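Local coordinates for xylose isomerase domain protein TIM barrel (Planctomyces limnophilus, PDB 3TVA) that binds a magnesium ion in a TIM barrel and is probably an isomerase of the xylose isomerase-like family, its substrate not established, at residues Asp214-Pro219 / Gln229-Gly234; Val15-Asp20 / Val38-Pro43; Ala102-Ile107 / Gln142-His147; Arg48-Ala53 / Ala111-Cys116; Ile107-Ser112 / Ala149-Ala154. All blocks are in the same frame, centred on the assembly; numbering follows the deposited sequence. Where two conformers were deposited one is given.

Contact 1 (Asp214-Pro219 / Gln229-Gly234); sequences DALWAP and QEVALG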
# COMPACT_ATOMS: atom_id res chain seq x y z
N ASP A 214 7.14 -0.67 10.16
CA ASP A 214 7.87 0.22 11.08
C ASP A 214 9.22 0.62 10.48
O ASP A 214 9.77 -0.09 9.64
CB ASP A 214 8.06 -0.46 12.44
CG ASP A 214 8.12 0.53 13.61
OD1 ASP A 214 8.31 1.75 13.39
OD2 ASP A 214 8.00 0.07 14.77
N ALA A 215 9.75 1.75 10.93
CA ALA A 215 11.04 2.22 10.42
C ALA A 215 11.72 3.16 11.40
O ALA A 215 11.07 3.74 12.27
CB ALA A 215 10.86 2.92 9.07
N LEU A 216 13.03 3.32 11.24
CA LEU A 216 13.82 4.28 12.02
C LEU A 216 14.12 5.49 11.14
O LEU A 216 14.42 5.34 9.95
CB LEU A 216 15.14 3.64 12.47
CG LEU A 216 15.05 2.44 13.41
CD1 LEU A 216 16.43 1.76 13.60
CD2 LEU A 216 14.46 2.86 14.78
N TRP A 217 14.03 6.69 11.71
CA TRP A 217 14.42 7.90 10.98
C TRP A 217 15.88 7.84 10.56
O TRP A 217 16.72 7.27 11.26
CB TRP A 217 14.24 9.14 11.86
CG TRP A 217 12.83 9.46 12.18
CD1 TRP A 217 12.15 9.13 13.32
CD2 TRP A 217 11.90 10.17 11.35
NE1 TRP A 217 10.85 9.59 13.25
CE2 TRP A 217 10.67 10.22 12.05
CE3 TRP A 217 11.98 10.74 10.08
CZ2 TRP A 217 9.54 10.85 11.53
CZ3 TRP A 217 10.86 11.36 9.56
CH2 TRP A 217 9.66 11.41 10.28
N ALA A 218 16.19 8.45 9.42
CA ALA A 218 17.59 8.74 9.09
C ALA A 218 18.11 9.79 10.06
O ALA A 218 17.32 10.47 10.72
CB ALA A 218 17.69 9.24 7.65
N PRO A 219 19.45 9.94 10.17
CA PRO A 219 19.98 11.07 10.94
C PRO A 219 19.38 12.38 10.44
O PRO A 219 19.03 12.46 9.25
CB PRO A 219 21.48 11.03 10.63
CG PRO A 219 21.75 9.58 10.35
CD PRO A 219 20.51 9.05 9.67
N GLN A 229 15.54 3.42 7.89
CA GLN A 229 15.74 1.98 7.90
C GLN A 229 14.49 1.24 8.34
O GLN A 229 13.97 1.49 9.43
CB GLN A 229 16.89 1.62 8.86
CG GLN A 229 17.15 0.13 8.97
CD GLN A 229 18.10 -0.22 10.13
OE1 GLN A 229 18.57 0.65 10.86
NE2 GLN A 229 18.37 -1.52 10.29
N GLU A 230 14.00 0.32 7.52
CA GLU A 230 12.83 -0.46 7.92
C GLU A 230 13.25 -1.50 8.95
O GLU A 230 14.30 -2.10 8.81
CB GLU A 230 12.17 -1.14 6.71
CG GLU A 230 10.87 -1.85 7.08
CD GLU A 230 10.32 -2.76 5.98
OE1 GLU A 230 10.65 -2.55 4.80
OE2 GLU A 230 9.55 -3.69 6.32
N VAL A 231 12.44 -1.69 9.99
CA VAL A 231 12.75 -2.64 11.05
C VAL A 231 11.49 -3.43 11.44
O VAL A 231 10.39 -3.06 11.05
CB VAL A 231 13.31 -1.93 12.31
CG1 VAL A 231 14.66 -1.31 12.02
CG2 VAL A 231 12.32 -0.87 12.80
N ALA A 232 11.67 -4.51 12.20
CA ALA A 232 10.56 -5.34 12.66
C ALA A 232 9.50 -4.50 13.41
O ALA A 232 9.83 -3.56 14.12
CB ALA A 232 11.08 -6.47 13.55
N LEU A 233 8.23 -4.86 13.22
CA LEU A 233 7.13 -4.07 13.74
C LEU A 233 7.27 -3.84 15.25
O LEU A 233 7.48 -4.79 16.01
CB LEU A 233 5.80 -4.78 13.46
CG LEU A 233 4.59 -3.85 13.43
CD1 LEU A 233 4.66 -2.98 12.19
CD2 LEU A 233 3.28 -4.63 13.49
N GLY A 234 7.19 -2.58 15.67
CA GLY A 234 7.29 -2.24 17.07
C GLY A 234 8.69 -1.89 17.54
O GLY A 234 8.86 -1.40 18.66
O HOH W 1 8.37 -3.31 9.40

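Contact 2 (Val15-Asp20 / Val38-Pro43); sequences VFTSVD and VQVHAP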
# COMPACT_ATOMS: atom_id res chain seq x y z
N VAL A 15 -1.66 -10.00 5.81
CA VAL A 15 -0.27 -9.84 5.40
C VAL A 15 -0.25 -9.47 3.93
O VAL A 15 -1.17 -9.79 3.17
CB VAL A 15 0.59 -11.10 5.67
CG1 VAL A 15 0.57 -11.47 7.16
CG2 VAL A 15 0.12 -12.26 4.80
N PHE A 16 0.81 -8.78 3.53
CA PHE A 16 0.96 -8.36 2.16
C PHE A 16 1.65 -9.52 1.44
O PHE A 16 2.73 -9.94 1.84
CB PHE A 16 1.75 -7.05 2.09
CG PHE A 16 1.83 -6.47 0.71
CD1 PHE A 16 0.97 -5.46 0.32
CD2 PHE A 16 2.77 -6.95 -0.20
CE1 PHE A 16 1.03 -4.93 -0.96
CE2 PHE A 16 2.84 -6.42 -1.49
CZ PHE A 16 1.97 -5.40 -1.86
N THR A 17 1.03 -10.02 0.38
CA THR A 17 1.52 -11.21 -0.30
C THR A 17 1.84 -10.94 -1.77
O THR A 17 1.47 -9.90 -2.32
CB THR A 17 0.50 -12.36 -0.25
OG1 THR A 17 -0.71 -11.96 -0.91
CG2 THR A 17 0.20 -12.73 1.19
N SER A 18 2.57 -11.88 -2.37
CA SER A 18 2.88 -11.84 -3.80
C SER A 18 2.55 -13.20 -4.40
O SER A 18 2.79 -14.21 -3.75
CB SER A 18 4.37 -11.57 -4.04
OG SER A 18 4.70 -10.20 -3.86
N VAL A 19 1.95 -13.23 -5.59
CA VAL A 19 1.91 -14.47 -6.38
C VAL A 19 3.27 -14.80 -7.01
O VAL A 19 3.83 -15.88 -6.81
CB VAL A 19 0.86 -14.38 -7.50
CG1 VAL A 19 0.85 -15.68 -8.33
CG2 VAL A 19 -0.50 -14.06 -6.93
N ASP A 20 3.78 -13.86 -7.79
CA ASP A 20 5.15 -13.90 -8.29
C ASP A 20 5.86 -12.54 -8.09
O ASP A 20 6.79 -12.43 -7.29
CB ASP A 20 5.22 -14.37 -9.75
CG ASP A 20 4.12 -13.76 -10.63
OD1 ASP A 20 3.62 -14.47 -11.54
OD2 ASP A 20 3.76 -12.59 -10.43
N VAL A 38 -5.61 -10.81 3.04
CA VAL A 38 -4.33 -10.39 2.48
C VAL A 38 -4.53 -9.22 1.52
O VAL A 38 -5.62 -9.03 0.97
CB VAL A 38 -3.63 -11.53 1.69
CG1 VAL A 38 -3.23 -12.69 2.60
CG2 VAL A 38 -4.49 -12.01 0.53
N GLN A 39 -3.47 -8.46 1.32
CA GLN A 39 -3.34 -7.63 0.14
C GLN A 39 -2.35 -8.35 -0.75
O GLN A 39 -1.49 -9.07 -0.28
CB GLN A 39 -2.80 -6.24 0.48
CG GLN A 39 -3.77 -5.40 1.29
CD GLN A 39 -3.28 -3.98 1.45
OE1 GLN A 39 -2.36 -3.57 0.75
NE2 GLN A 39 -3.89 -3.23 2.36
N VAL A 40 -2.51 -8.20 -2.06
CA VAL A 40 -1.70 -8.97 -2.99
C VAL A 40 -1.03 -8.06 -4.00
O VAL A 40 -1.69 -7.23 -4.64
CB VAL A 40 -2.58 -9.97 -3.76
CG1 VAL A 40 -1.73 -10.87 -4.63
CG2 VAL A 40 -3.40 -10.81 -2.79
N HIS A 41 0.27 -8.23 -4.19
CA HIS A 41 0.91 -7.59 -5.31
C HIS A 41 0.43 -8.26 -6.61
O HIS A 41 0.41 -9.49 -6.70
CB HIS A 41 2.43 -7.66 -5.19
CG HIS A 41 3.14 -6.74 -6.13
ND1 HIS A 41 3.15 -6.93 -7.50
CD2 HIS A 41 3.84 -5.60 -5.90
CE1 HIS A 41 3.85 -5.96 -8.07
NE2 HIS A 41 4.27 -5.14 -7.12
N ALA A 42 0.02 -7.47 -7.59
CA ALA A 42 -0.50 -8.04 -8.84
C ALA A 42 0.57 -8.90 -9.52
O ALA A 42 1.75 -8.58 -9.49
CB ALA A 42 -0.97 -6.95 -9.79
N PRO A 43 0.14 -10.01 -10.12
CA PRO A 43 1.07 -10.92 -10.79
C PRO A 43 1.68 -10.27 -12.02
O PRO A 43 1.21 -9.21 -12.47
CB PRO A 43 0.18 -12.10 -11.19
CG PRO A 43 -1.19 -11.53 -11.28
CD PRO A 43 -1.26 -10.45 -10.23
O HOH W 2 2.55 -11.03 -7.49

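Contact 3 (Ala102-Ile107 / Gln142-His147); sequences AEMKEI and QDLLTH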
# COMPACT_ATOMS: atom_id res chain seq x y z
N ALA A 102 -1.76 1.75 -18.67
CA ALA A 102 -2.38 0.57 -19.29
C ALA A 102 -2.24 -0.68 -18.41
O ALA A 102 -3.17 -1.48 -18.29
CB ALA A 102 -1.79 0.31 -20.71
N GLU A 103 -1.09 -0.83 -17.77
CA GLU A 103 -0.90 -1.92 -16.82
C GLU A 103 -1.85 -1.81 -15.62
O GLU A 103 -2.38 -2.83 -15.18
CB GLU A 103 0.54 -1.99 -16.31
CG GLU A 103 1.47 -2.73 -17.22
CD GLU A 103 2.65 -3.29 -16.46
OE1 GLU A 103 3.77 -2.77 -16.64
OE2 GLU A 103 2.46 -4.25 -15.68
N MSE A 104 -2.05 -0.61 -15.09
CA MSE A 104 -2.96 -0.44 -13.93
C MSE A 104 -4.38 -0.81 -14.33
O MSE A 104 -5.16 -1.35 -13.53
CB MSE A 104 -2.95 1.00 -13.38
CG MSE A 104 -1.86 1.30 -12.36
SE MSE A 104 -1.83 0.09 -10.83
CE MSE A 104 -3.58 0.39 -10.12
N LYS A 105 -4.75 -0.49 -15.57
CA LYS A 105 -6.06 -0.91 -16.07
C LYS A 105 -6.20 -2.43 -16.21
O LYS A 105 -7.25 -2.97 -15.91
CB LYS A 105 -6.43 -0.19 -17.36
CG LYS A 105 -6.63 1.32 -17.16
CD LYS A 105 -6.98 2.00 -18.48
CE LYS A 105 -6.95 3.51 -18.33
NZ LYS A 105 -7.22 4.18 -19.62
N GLU A 106 -5.15 -3.12 -16.66
CA GLU A 106 -5.17 -4.59 -16.67
C GLU A 106 -5.24 -5.15 -15.26
O GLU A 106 -5.86 -6.18 -15.02
CB GLU A 106 -3.92 -5.16 -17.33
CG GLU A 106 -3.76 -4.90 -18.79
CD GLU A 106 -2.36 -5.29 -19.25
OE1 GLU A 106 -1.79 -4.57 -20.11
OE2 GLU A 106 -1.83 -6.31 -18.72
N ILE A 107 -4.56 -4.49 -14.32
CA ILE A 107 -4.59 -4.94 -12.94
C ILE A 107 -6.00 -4.74 -12.36
O ILE A 107 -6.50 -5.59 -11.63
CB ILE A 107 -3.48 -4.25 -12.11
CG1 ILE A 107 -2.12 -4.86 -12.48
CG2 ILE A 107 -3.73 -4.40 -10.61
CD1 ILE A 107 -0.93 -3.96 -12.13
N GLN A 142 -7.65 10.52 -13.02
CA GLN A 142 -9.09 10.53 -13.28
C GLN A 142 -9.49 9.43 -14.26
O GLN A 142 -10.49 8.72 -14.08
CB GLN A 142 -9.54 11.92 -13.77
CG GLN A 142 -9.45 12.97 -12.67
CD GLN A 142 -9.73 14.39 -13.13
OE1 GLN A 142 -9.42 14.77 -14.25
NE2 GLN A 142 -10.31 15.19 -12.23
N ASP A 143 -8.67 9.28 -15.29
CA ASP A 143 -8.90 8.25 -16.29
C ASP A 143 -8.84 6.84 -15.69
O ASP A 143 -9.70 6.00 -15.96
CB ASP A 143 -7.85 8.40 -17.40
CG ASP A 143 -8.01 7.39 -18.51
OD1 ASP A 143 -9.14 7.19 -18.99
OD2 ASP A 143 -6.98 6.79 -18.90
N LEU A 144 -7.83 6.58 -14.86
CA LEU A 144 -7.76 5.30 -14.17
C LEU A 144 -8.95 5.10 -13.21
O LEU A 144 -9.48 4.00 -13.08
CB LEU A 144 -6.44 5.19 -13.41
CG LEU A 144 -6.23 3.95 -12.52
CD1 LEU A 144 -6.33 2.63 -13.32
CD2 LEU A 144 -4.87 4.07 -11.82
N LEU A 145 -9.36 6.18 -12.54
CA LEU A 145 -10.48 6.11 -11.61
C LEU A 145 -11.80 5.76 -12.30
O LEU A 145 -12.63 5.03 -11.76
CB LEU A 145 -10.61 7.42 -10.82
CG LEU A 145 -9.53 7.48 -9.74
CD1 LEU A 145 -9.25 8.91 -9.38
CD2 LEU A 145 -9.95 6.66 -8.51
N THR A 146 -11.98 6.26 -13.51
CA THR A 146 -13.17 5.94 -14.30
C THR A 146 -13.18 4.44 -14.63
O THR A 146 -14.22 3.77 -14.53
CB THR A 146 -13.21 6.76 -15.61
OG1 THR A 146 -13.37 8.14 -15.27
CG2 THR A 146 -14.36 6.30 -16.58
N HIS A 147 -12.02 3.92 -15.01
CA HIS A 147 -11.90 2.52 -15.39
C HIS A 147 -12.24 1.65 -14.18
O HIS A 147 -12.99 0.68 -14.27
CB HIS A 147 -10.49 2.22 -15.89
CG HIS A 147 -10.32 0.83 -16.42
ND1 HIS A 147 -10.46 0.53 -17.76
CD2 HIS A 147 -10.04 -0.33 -15.80
CE1 HIS A 147 -10.26 -0.77 -17.94
NE2 HIS A 147 -10.01 -1.31 -16.77

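Contact 4 (Arg48-Ala53 / Ala111-Cys116); sequences RTREHA and ASWVGC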
# COMPACT_ATOMS: atom_id res chain seq x y z
N ARG A 48 -1.55 -12.72 -15.67
CA ARG A 48 -2.65 -11.81 -15.38
C ARG A 48 -4.00 -12.06 -16.07
O ARG A 48 -4.87 -11.19 -16.03
CB ARG A 48 -2.19 -10.39 -15.68
CG ARG A 48 -2.48 -9.40 -14.60
CD ARG A 48 -1.92 -8.04 -15.04
NE ARG A 48 -0.68 -7.74 -14.34
CZ ARG A 48 0.23 -6.87 -14.76
NH1 ARG A 48 0.06 -6.23 -15.92
NH2 ARG A 48 1.31 -6.65 -14.03
N THR A 49 -4.17 -13.17 -16.78
CA THR A 49 -5.41 -13.35 -17.54
C THR A 49 -6.61 -13.69 -16.66
O THR A 49 -6.46 -13.95 -15.47
CB THR A 49 -5.26 -14.49 -18.58
OG1 THR A 49 -5.15 -15.75 -17.89
CG2 THR A 49 -4.02 -14.27 -19.44
N ARG A 50 -7.78 -13.78 -17.28
CA ARG A 50 -8.99 -14.15 -16.57
C ARG A 50 -8.88 -15.56 -15.99
O ARG A 50 -9.35 -15.83 -14.89
CB ARG A 50 -10.18 -14.07 -17.51
CG ARG A 50 -11.51 -14.24 -16.80
CD ARG A 50 -12.67 -14.26 -17.79
NE ARG A 50 -13.96 -14.22 -17.10
CZ ARG A 50 -15.05 -14.85 -17.53
NH1 ARG A 50 -15.02 -15.57 -18.64
NH2 ARG A 50 -16.18 -14.75 -16.84
N GLU A 51 -8.25 -16.46 -16.73
CA GLU A 51 -8.10 -17.85 -16.29
C GLU A 51 -7.19 -17.93 -15.06
O GLU A 51 -7.46 -18.72 -14.15
CB GLU A 51 -7.58 -18.73 -17.44
CG GLU A 51 -8.54 -18.84 -18.63
CD GLU A 51 -8.69 -17.54 -19.45
OE1 GLU A 51 -9.83 -17.25 -19.89
OE2 GLU A 51 -7.69 -16.81 -19.66
N HIS A 52 -6.13 -17.12 -15.04
CA HIS A 52 -5.28 -16.98 -13.86
C HIS A 52 -6.01 -16.35 -12.67
O HIS A 52 -5.76 -16.72 -11.52
CB HIS A 52 -4.02 -16.16 -14.16
CG HIS A 52 -3.02 -16.89 -15.00
ND1 HIS A 52 -2.92 -16.71 -16.36
CD2 HIS A 52 -2.09 -17.82 -14.67
CE1 HIS A 52 -1.97 -17.50 -16.84
NE2 HIS A 52 -1.44 -18.18 -15.83
N ALA A 53 -6.88 -15.39 -12.94
CA ALA A 53 -7.59 -14.72 -11.86
C ALA A 53 -8.53 -15.71 -11.20
O ALA A 53 -8.69 -15.71 -9.98
CB ALA A 53 -8.37 -13.52 -12.38
N ALA A 111 -8.26 -7.65 -10.87
CA ALA A 111 -8.91 -7.52 -9.56
C ALA A 111 -10.44 -7.76 -9.65
O ALA A 111 -11.04 -8.35 -8.76
CB ALA A 111 -8.63 -6.14 -8.95
N SER A 112 -11.04 -7.28 -10.73
CA SER A 112 -12.47 -7.52 -10.96
C SER A 112 -12.81 -9.01 -11.14
O SER A 112 -13.77 -9.51 -10.58
CB SER A 112 -12.94 -6.71 -12.18
OG SER A 112 -14.31 -6.93 -12.41
N TRP A 113 -12.00 -9.73 -11.91
CA TRP A 113 -12.18 -11.17 -12.08
C TRP A 113 -11.96 -11.93 -10.76
O TRP A 113 -12.62 -12.92 -10.47
CB TRP A 113 -11.22 -11.69 -13.15
CG TRP A 113 -11.48 -11.15 -14.52
CD1 TRP A 113 -12.70 -10.93 -15.10
CD2 TRP A 113 -10.50 -10.79 -15.51
NE1 TRP A 113 -12.54 -10.45 -16.38
CE2 TRP A 113 -11.20 -10.35 -16.66
CE3 TRP A 113 -9.10 -10.80 -15.54
CZ2 TRP A 113 -10.54 -9.92 -17.83
CZ3 TRP A 113 -8.44 -10.37 -16.70
CH2 TRP A 113 -9.17 -9.94 -17.83
N VAL A 114 -11.03 -11.44 -9.94
CA VAL A 114 -10.75 -12.02 -8.64
C VAL A 114 -11.87 -11.72 -7.64
O VAL A 114 -12.11 -12.51 -6.72
CB VAL A 114 -9.37 -11.51 -8.10
CG1 VAL A 114 -9.20 -11.79 -6.62
CG2 VAL A 114 -8.23 -12.17 -8.88
N GLY A 115 -12.56 -10.60 -7.82
CA GLY A 115 -13.61 -10.20 -6.90
C GLY A 115 -13.11 -9.24 -5.82
O GLY A 115 -13.76 -9.07 -4.78
N CYS A 116 -11.97 -8.62 -6.06
CA CYS A 116 -11.38 -7.68 -5.10
C CYS A 116 -11.81 -6.24 -5.41
O CYS A 116 -11.61 -5.75 -6.52
CB CYS A 116 -9.86 -7.79 -5.15
SG CYS A 116 -9.02 -6.63 -4.07

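Contact 5 (Ile107-Ser112 / Ala149-Ala154); sequences ISDFAS and ANHGQA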
# COMPACT_ATOMS: atom_id res chain seq x y z
N ILE A 107 -4.56 -4.49 -14.32
CA ILE A 107 -4.59 -4.94 -12.94
C ILE A 107 -6.00 -4.74 -12.36
O ILE A 107 -6.50 -5.59 -11.63
CB ILE A 107 -3.48 -4.25 -12.11
CG1 ILE A 107 -2.12 -4.86 -12.48
CG2 ILE A 107 -3.73 -4.40 -10.61
CD1 ILE A 107 -0.93 -3.96 -12.13
N SER A 108 -6.64 -3.63 -12.73
CA SER A 108 -8.05 -3.41 -12.40
C SER A 108 -8.96 -4.51 -12.97
O SER A 108 -9.83 -5.03 -12.27
CB SER A 108 -8.50 -2.03 -12.89
OG SER A 108 -9.90 -1.83 -12.68
N ASP A 109 -8.75 -4.88 -14.24
CA ASP A 109 -9.47 -6.02 -14.84
C ASP A 109 -9.24 -7.32 -14.05
O ASP A 109 -10.18 -8.04 -13.74
CB ASP A 109 -9.04 -6.23 -16.32
CG ASP A 109 -9.39 -5.05 -17.21
OD1 ASP A 109 -10.24 -4.21 -16.80
OD2 ASP A 109 -8.82 -4.95 -18.32
N PHE A 110 -7.99 -7.61 -13.72
CA PHE A 110 -7.64 -8.80 -12.94
C PHE A 110 -8.32 -8.79 -11.56
O PHE A 110 -8.89 -9.81 -11.13
CB PHE A 110 -6.12 -8.88 -12.78
CG PHE A 110 -5.64 -10.05 -11.96
CD1 PHE A 110 -5.39 -9.92 -10.61
CD2 PHE A 110 -5.41 -11.28 -12.56
CE1 PHE A 110 -4.93 -10.99 -9.84
CE2 PHE A 110 -4.95 -12.37 -11.81
CZ PHE A 110 -4.72 -12.22 -10.45
N ALA A 111 -8.26 -7.65 -10.87
CA ALA A 111 -8.91 -7.52 -9.56
C ALA A 111 -10.44 -7.76 -9.65
O ALA A 111 -11.04 -8.35 -8.76
CB ALA A 111 -8.63 -6.14 -8.95
N SER A 112 -11.04 -7.28 -10.73
CA SER A 112 -12.47 -7.52 -10.96
C SER A 112 -12.81 -9.01 -11.14
O SER A 112 -13.77 -9.51 -10.58
CB SER A 112 -12.94 -6.71 -12.18
OG SER A 112 -14.31 -6.93 -12.41
N ALA A 149 -14.03 2.62 -11.51
CA ALA A 149 -15.45 2.81 -11.19
C ALA A 149 -16.32 1.89 -12.03
O ALA A 149 -17.31 1.34 -11.54
CB ALA A 149 -15.88 4.28 -11.41
N ASN A 150 -15.97 1.71 -13.30
CA ASN A 150 -16.74 0.80 -14.15
C ASN A 150 -16.64 -0.65 -13.68
O ASN A 150 -17.44 -1.50 -14.08
CB ASN A 150 -16.36 0.97 -15.63
CG ASN A 150 -16.82 2.30 -16.19
OD1 ASN A 150 -17.78 2.90 -15.68
ND2 ASN A 150 -16.14 2.79 -17.21
N HIS A 151 -15.67 -0.95 -12.82
CA HIS A 151 -15.60 -2.26 -12.17
C HIS A 151 -16.17 -2.27 -10.74
O HIS A 151 -16.08 -3.28 -10.06
CB HIS A 151 -14.16 -2.81 -12.16
CG HIS A 151 -13.69 -3.32 -13.49
ND1 HIS A 151 -14.45 -4.15 -14.29
CD2 HIS A 151 -12.52 -3.14 -14.16
CE1 HIS A 151 -13.78 -4.44 -15.39
NE2 HIS A 151 -12.61 -3.84 -15.34
N GLY A 152 -16.70 -1.14 -10.26
CA GLY A 152 -17.10 -1.07 -8.87
C GLY A 152 -15.91 -1.03 -7.90
O GLY A 152 -16.01 -1.48 -6.76
N GLN A 153 -14.80 -0.47 -8.34
CA GLN A 153 -13.57 -0.51 -7.53
C GLN A 153 -13.12 0.87 -7.08
O GLN A 153 -13.44 1.88 -7.70
CB GLN A 153 -12.40 -1.10 -8.33
CG GLN A 153 -12.49 -2.53 -8.65
CD GLN A 153 -11.44 -2.96 -9.68
OE1 GLN A 153 -10.61 -2.16 -10.12
NE2 GLN A 153 -11.48 -4.22 -10.07
N ALA A 154 -12.33 0.86 -6.02
CA ALA A 154 -11.66 2.06 -5.52
C ALA A 154 -10.16 1.95 -5.80
O ALA A 154 -9.61 0.84 -5.90
CB ALA A 154 -11.91 2.20 -3.99

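Contact 1 (Asp214-Pro219 / Gln229-Gly234)
Asp214 lays its CB over the backbone of Leu233, CB to CA 3.9 Å, and turns its carboxylate, CG anti to the backbone N, toward the end of the partner segment. Asp214 OD2 takes Gly234 N on its anti lone pair at 2.9 Å, a bent bond (132°), while OD1 accepts from Ala215 N and Val238 N. A short carboxylate suits a place where several backbone amides converge; an alanine here would take away their acceptor and would probably loosen the turn after Val231. Gly234 has positive phi (93°), where a CB would press on the preceding carbonyl. Antiparallel pairing binds Leu216 and Gln229 both ways, Leu216 N to Gln229 O measuring 2.7 Å. On the face both share, Leu216 CD1 meets Val231 CG1 at 3.9 Å, the branched chains crossing nearly at right angles. Glu230 carries its carboxylate to Arg260. The end of barrel strand 207-216 and the short strand 229-231 form a hairpin, with Ala215 against helix 185-190 and Leu233 against helices 240-249 and 266-287.

Contact 2 (Val15-Asp20 / Val38-Pro43)
Gln39 O is held by two donors, both from Thr17. Thr17 N meets Gln39 O nearly straight at 2.8 Å, in the carbonyl plane, while Thr17 OG1 approaches the same oxygen at 3.1 Å from above that plane. Threonine can do this because chi1 (61°) sets OG1 between its own N and carbonyl carbon; the methyl, Thr17 CG2, then meets Val38 CG1 at 3.7 Å. The parallel ladder goes on with His41 N to Thr17 O, 2.8 Å. On the other face, the Phe16 ring spans two residues of the partner strand: Phe16 CD1 lies 3.9 Å from Gln39 CB, and CE2 is 3.9 Å from His41 CB. The Gln39 amide bonds to His211, a magnesium ligand, and to Asn182, so Gln39 is a second-shell residue of the metal site. The beta-branched valines on the outer face suit extended strands: Val15 and Val38 pack on Ala30 of helix 27-32, the connection of this beta-alpha-beta unit, while strands 256-258 and 66-71 flank the pair in the barrel.

Contact 3 (Ala102-Ile107 / Gln142-His147)
Helices 97-114 and 132-149 run nearly parallel here, the short axes of residues 102-107 and 142-147 approaching to 10.1 Å at an angle of 18°. Their backbones come nearest at Lys105 and Leu144, CA to CA 6.7 Å, and side chains fill the seam between the axes. Lys105 reaches across at full stretch, its chain extended beyond CG, and it serves two partners. Its aliphatic part crosses one face of the His147 imidazole obliquely: Lys105 CB stands 3.8 Å from the centroid of the His147 ring, almost on the normal (9°), a CH-pi contact. Lys105 NZ then reaches Asp143 OD2 at 2.7 Å in a salt bridge, coming from above the carboxylate plane. Lysine suits the place because it joins an apolar methylene chain to a charged tip. The imidazole has its CG anti to the backbone N (chi1 -175°), which throws the ring across to the neighbouring helix, where His147 NE2 bonds to Asp109. Deeper in, the seam is apolar: Leu144 CD1 meets CB of selenomethionine Met104 at 3.8 Å. The bent chain of Met104 packs on Ile119 and Leu121 of strand 118-121. Near-parallel neighbouring helices are characteristic of the outer layer of a TIM barrel; here the seam is apolar toward the strands and carries a salt bridge farther out.

Contact 4 (Arg48-Ala53 / Ala111-Cys116)
CH-pi packing carries most of this contact, and Trp113 receives it. The chain of Arg50 lies over one face of the indole: Arg50 CG sits 3.7 Å from the centroid of the five-membered ring of Trp113, only 4° off its normal. Extended from CG to NE, the arginine crosses the tryptophan at about a right angle, and Arg50 CA joins in, 3.5 Å from Trp113 CE3. The guanidinium is tilted 55° from the indole plane, so the methylenes make the CH-pi contact and the guanidinium does not stack. At the ring's edge, in plane, Arg48 O faces Trp113 CZ3 at 3.7 Å. A broad flat side chain suits this place, as it can lie along the first turn of another helix.

Aliphatic contact comes from Ala53. Its CB points at the partner: Ala53 CB meets Trp113 CB at 3.5 Å and Val114 CG2 at 3.8 Å; alanine's small methyl lets the backbones come near, Ala53 to Val114 CA to CA 5.3 Å.

Thr49 occupies the N-cap position of helix 50-62. A backbone bond, Cys116 N to Ala111 O, belongs to the Schellman motif closing helix 97-114, with Gly115 (phi 94°) as its C-prime residue. The start of one outer barrel helix thus packs on the end of another, while Ala53 also touches Phe110 and Cys116 turns to strand 66-71.

Contact 5 (Ile107-Ser112 / Ala149-Ala154)
A Schellman motif ends helix 132-149 at Gly152, whose positive phi suits glycine, and residues on both sides of this glycine, His151 and Gln153, bind helix 97-114 of the TIM barrel. Hydrogen bonds do most of this work. Gln153, extended beyond CG, offers both ends of its amide to Ser108: Gln153 NE2 gives a nearly straight bond (169°) to a lone pair of Ser108 O at 2.9 Å, and Gln153 OE1 receives the proton of Ser108 OG at 2.7 Å. A glutamine suits this buried spot, having one donor and one acceptor end. Ser108 O also keeps its helical bond from Ser112 N, so two donors share it. The two amide ends thus fix the rotation of the Gln153 head group.

The second polar link is a His-carboxylate bond: His151 NE2 donates to Asp109 OD1, in the plane of the ring and on the anti lone pair, with carboxylate and imidazole nearly perpendicular (87°). Asp109 OD1 also accepts from His147 NE2, so two imidazoles share one oxygen, which would probably favour the ionised carboxylate. In place of His151, a leucine would remove the N-H given to Asp109 OD1 and would probably loosen the loop from the helix.

Packing completes the contact. Ser112 CB lies over one face of the His151 ring, 3.8 Å from its centroid.

From the N terminus, contact 2 comes first: it closes the beta-alpha-beta loop through helix 27-32 and pairs the first two barrel strands. Contact 4 opens just after it and runs to the end of helix 97-114, while contact 3 begins within that span and ends beyond it, so the two cross. Contact 5 likewise crosses contact 3, sharing Ile107, and overlaps contact 4 at Ala111 and Ser112. Helix 97-114 therefore joins helix 50-62, helix 132-149 and the loop after it. Ala42 and Ile107 pack together, tying contact 2 to that outer layer. Contact 1 closes last, a short hairpin on the opposite side of the chain's centre from contacts 3, 4 and 5.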